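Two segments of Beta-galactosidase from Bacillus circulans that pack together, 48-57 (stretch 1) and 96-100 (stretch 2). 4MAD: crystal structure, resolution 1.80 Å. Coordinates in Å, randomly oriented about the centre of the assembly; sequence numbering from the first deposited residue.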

# COMPACT_ATOMS: atom_id res chain seq x y z
N TRP A 48 12.40 -6.15 -11.09
CA TRP A 48 11.68 -7.35 -10.75
C TRP A 48 12.58 -8.59 -10.91
O TRP A 48 12.59 -9.45 -10.09
N GLU A 49 13.35 -8.65 -11.96
CA GLU A 49 14.20 -9.82 -12.14
C GLU A 49 15.21 -9.94 -11.03
O GLU A 49 15.48 -10.99 -10.55
N ASP A 50 15.76 -8.84 -10.61
CA ASP A 50 16.78 -8.88 -9.60
C ASP A 50 16.21 -9.49 -8.34
O ASP A 50 16.79 -10.36 -7.76
N ARG A 51 15.04 -9.01 -7.91
CA ARG A 51 14.49 -9.52 -6.69
C ARG A 51 14.10 -10.97 -6.79
O ARG A 51 14.32 -11.70 -5.91
N LEU A 52 13.50 -11.33 -7.91
CA LEU A 52 13.09 -12.71 -8.11
C LEU A 52 14.28 -13.66 -8.11
O LEU A 52 14.21 -14.68 -7.56
N LEU A 53 15.38 -13.26 -8.72
CA LEU A 53 16.58 -14.05 -8.75
C LEU A 53 17.08 -14.29 -7.34
O LEU A 53 17.55 -15.36 -7.03
N LYS A 54 16.97 -13.27 -6.53
CA LYS A 54 17.34 -13.37 -5.12
C LYS A 54 16.47 -14.37 -4.33
O LYS A 54 16.95 -15.14 -3.57
N LEU A 55 15.19 -14.34 -4.55
CA LEU A 55 14.34 -15.29 -3.88
C LEU A 55 14.66 -16.72 -4.32
O LEU A 55 14.77 -17.59 -3.54
N LYS A 56 14.87 -16.91 -5.60
CA LYS A 56 15.15 -18.23 -6.07
C LYS A 56 16.41 -18.68 -5.42
O LYS A 56 16.49 -19.76 -5.00
N ALA A 57 17.39 -17.81 -5.32
CA ALA A 57 18.66 -18.12 -4.72
C ALA A 57 18.50 -18.52 -3.25
O ALA A 57 19.24 -19.32 -2.76
N LYS A 96 10.62 -17.17 -15.88
CA LYS A 96 11.96 -17.19 -16.47
C LYS A 96 13.04 -17.59 -15.46
O LYS A 96 13.99 -18.27 -15.75
N VAL A 97 12.84 -17.11 -14.26
CA VAL A 97 13.76 -17.30 -13.19
C VAL A 97 13.55 -18.67 -12.59
O VAL A 97 14.36 -19.12 -11.85
N GLY A 98 12.48 -19.33 -12.97
CA GLY A 98 12.21 -20.64 -12.47
C GLY A 98 11.42 -20.80 -11.19
O GLY A 98 11.66 -21.73 -10.47
N LEU A 99 10.47 -19.93 -10.94
CA LEU A 99 9.62 -20.04 -9.77
C LEU A 99 8.19 -20.40 -10.16
O LEU A 99 7.68 -19.90 -11.09
N HIS A 100 7.58 -21.25 -9.38
CA HIS A 100 6.15 -21.38 -9.45
C HIS A 100 5.54 -20.08 -8.95
O HIS A 100 6.16 -19.34 -8.27

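What fills the centre of the contact? Val97 does, pointing toward the helix of stretch 1 with chi1 near t (154°) and burying more area than any other residue here. Its CG2 lies 3.6 Å from Leu53 CD2 and 4.3 Å from Leu52 CB, while its CG1 lies 3.8 Å from Lys56 CB. The valine thus touches one side of the helix over about two turns, from Glu49 to Lys56, and Glu49 CG lies 4.4 Å from Val97 CG2. Leu53 starts away from stretch 2, but its m, t rotamer brings the end of the side chain back to the valine.

How does Leu99 extend this apolar patch? It points toward the helix in an m, t rotamer, and Leu52, also m, t, points toward stretch 2; Leu99 CD1 comes 4.0 Å from Leu52 CD2. The other methyl, Leu99 CD2, packs 3.9 Å from Lys56 CD, so the lysine's aliphatic chain adds to the greasy surface before its charge is reached.

Where does the charge of Lys56 go? With chi1 t, chi2 p and the outer angles t, the chain reaches the turn that follows the helix of stretch 2, and Lys56 NZ donates a hydrogen bond to Gly98 O at 3.0 Å. Gly98 adopts positive phi in a Schellman motif. A side chain there would be jammed against the preceding carbonyl oxygen, and its CB would also sit tightly against Lys56 CE, at 3.3 Å.

What closes the polar edge? The CA-to-CB bond of Glu49 points sideways relative to stretch 2, but the end of its t, t side chain comes nearer and meets Lys96, whose side chain is largely extended, with chi3 off-well at 147°. The salt bridge spans 3.1 Å from Glu49 OE2 to Lys96 NZ, supplemented by a weak hydrogen bond of 3.4 Å from Lys96 NZ to Glu49 OE1.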

# COMPACT_ATOMS: atom_id res chain seq x y z
CB TRP A 48 10.42 -7.49 -11.61
CG TRP A 48 9.31 -6.59 -11.30
CD1 TRP A 48 9.10 -5.90 -10.14
CD2 TRP A 48 8.20 -6.28 -12.13
NE1 TRP A 48 7.96 -5.20 -10.21
CE2 TRP A 48 7.38 -5.41 -11.42
CE3 TRP A 48 7.81 -6.68 -13.41
CZ2 TRP A 48 6.20 -4.91 -11.95
CZ3 TRP A 48 6.67 -6.18 -13.92
CH2 TRP A 48 5.87 -5.31 -13.21
CB GLU A 49 14.89 -9.78 -13.49
CG GLU A 49 15.76 -11.02 -13.73
CD GLU A 49 16.05 -11.28 -15.18
OE1 GLU A 49 15.91 -10.44 -16.01
OE2 GLU A 49 16.45 -12.37 -15.49
CB ASP A 50 17.24 -7.48 -9.27
CG ASP A 50 18.26 -7.45 -8.14
OD1 ASP A 50 19.40 -7.81 -8.38
OD2 ASP A 50 17.93 -7.10 -7.02
CB ARG A 51 13.33 -8.67 -6.21
CG ARG A 51 13.56 -7.20 -6.38
CD ARG A 51 14.45 -6.59 -5.32
NE ARG A 51 14.32 -5.15 -5.24
CZ ARG A 51 15.17 -4.30 -5.79
NH1 ARG A 51 16.20 -4.73 -6.45
NH2 ARG A 51 14.99 -3.01 -5.70
CB LEU A 52 12.27 -12.87 -9.38
CG LEU A 52 10.95 -12.15 -9.28
CD1 LEU A 52 10.29 -11.91 -10.56
CD2 LEU A 52 10.06 -12.88 -8.34
CB LEU A 53 17.64 -13.32 -9.55
CG LEU A 53 17.52 -13.39 -11.05
CD1 LEU A 53 18.42 -12.51 -11.70
CD2 LEU A 53 17.69 -14.74 -11.54
CB LYS A 54 17.38 -12.01 -4.45
CG LYS A 54 18.57 -11.17 -4.87
CD LYS A 54 18.46 -9.69 -4.67
CE LYS A 54 19.76 -9.02 -4.91
NZ LYS A 54 19.76 -7.61 -4.97
CB LEU A 55 12.88 -14.97 -4.14
CG LEU A 55 12.37 -13.57 -3.77
CD1 LEU A 55 10.88 -13.54 -3.90
CD2 LEU A 55 12.79 -13.19 -2.43
CB LYS A 56 15.28 -18.26 -7.58
CG LYS A 56 15.69 -19.55 -8.12
CD LYS A 56 14.62 -20.53 -8.14
CE LYS A 56 14.80 -21.59 -9.22
NZ LYS A 56 14.00 -22.77 -8.99
CB ALA A 57 19.57 -16.99 -4.84
CB LYS A 96 12.23 -15.81 -16.99
CG LYS A 96 13.53 -15.60 -17.57
CD LYS A 96 13.84 -14.14 -17.93
CE LYS A 96 15.34 -13.86 -17.74
NZ LYS A 96 15.91 -12.71 -18.51
CB VAL A 97 13.56 -16.22 -12.13
CG1 VAL A 97 13.98 -16.66 -10.81
CG2 VAL A 97 14.20 -14.97 -12.54
CB LEU A 99 9.59 -18.75 -8.97
CG LEU A 99 10.91 -18.28 -8.43
CD1 LEU A 99 10.96 -16.81 -8.18
CD2 LEU A 99 11.18 -18.98 -7.21
CB HIS A 100 5.63 -22.49 -8.59
CG HIS A 100 6.22 -23.80 -8.90
ND1 HIS A 100 6.18 -24.35 -10.15
CD2 HIS A 100 6.91 -24.67 -8.13
CE1 HIS A 100 6.81 -25.50 -10.14
NE2 HIS A 100 7.26 -25.72 -8.93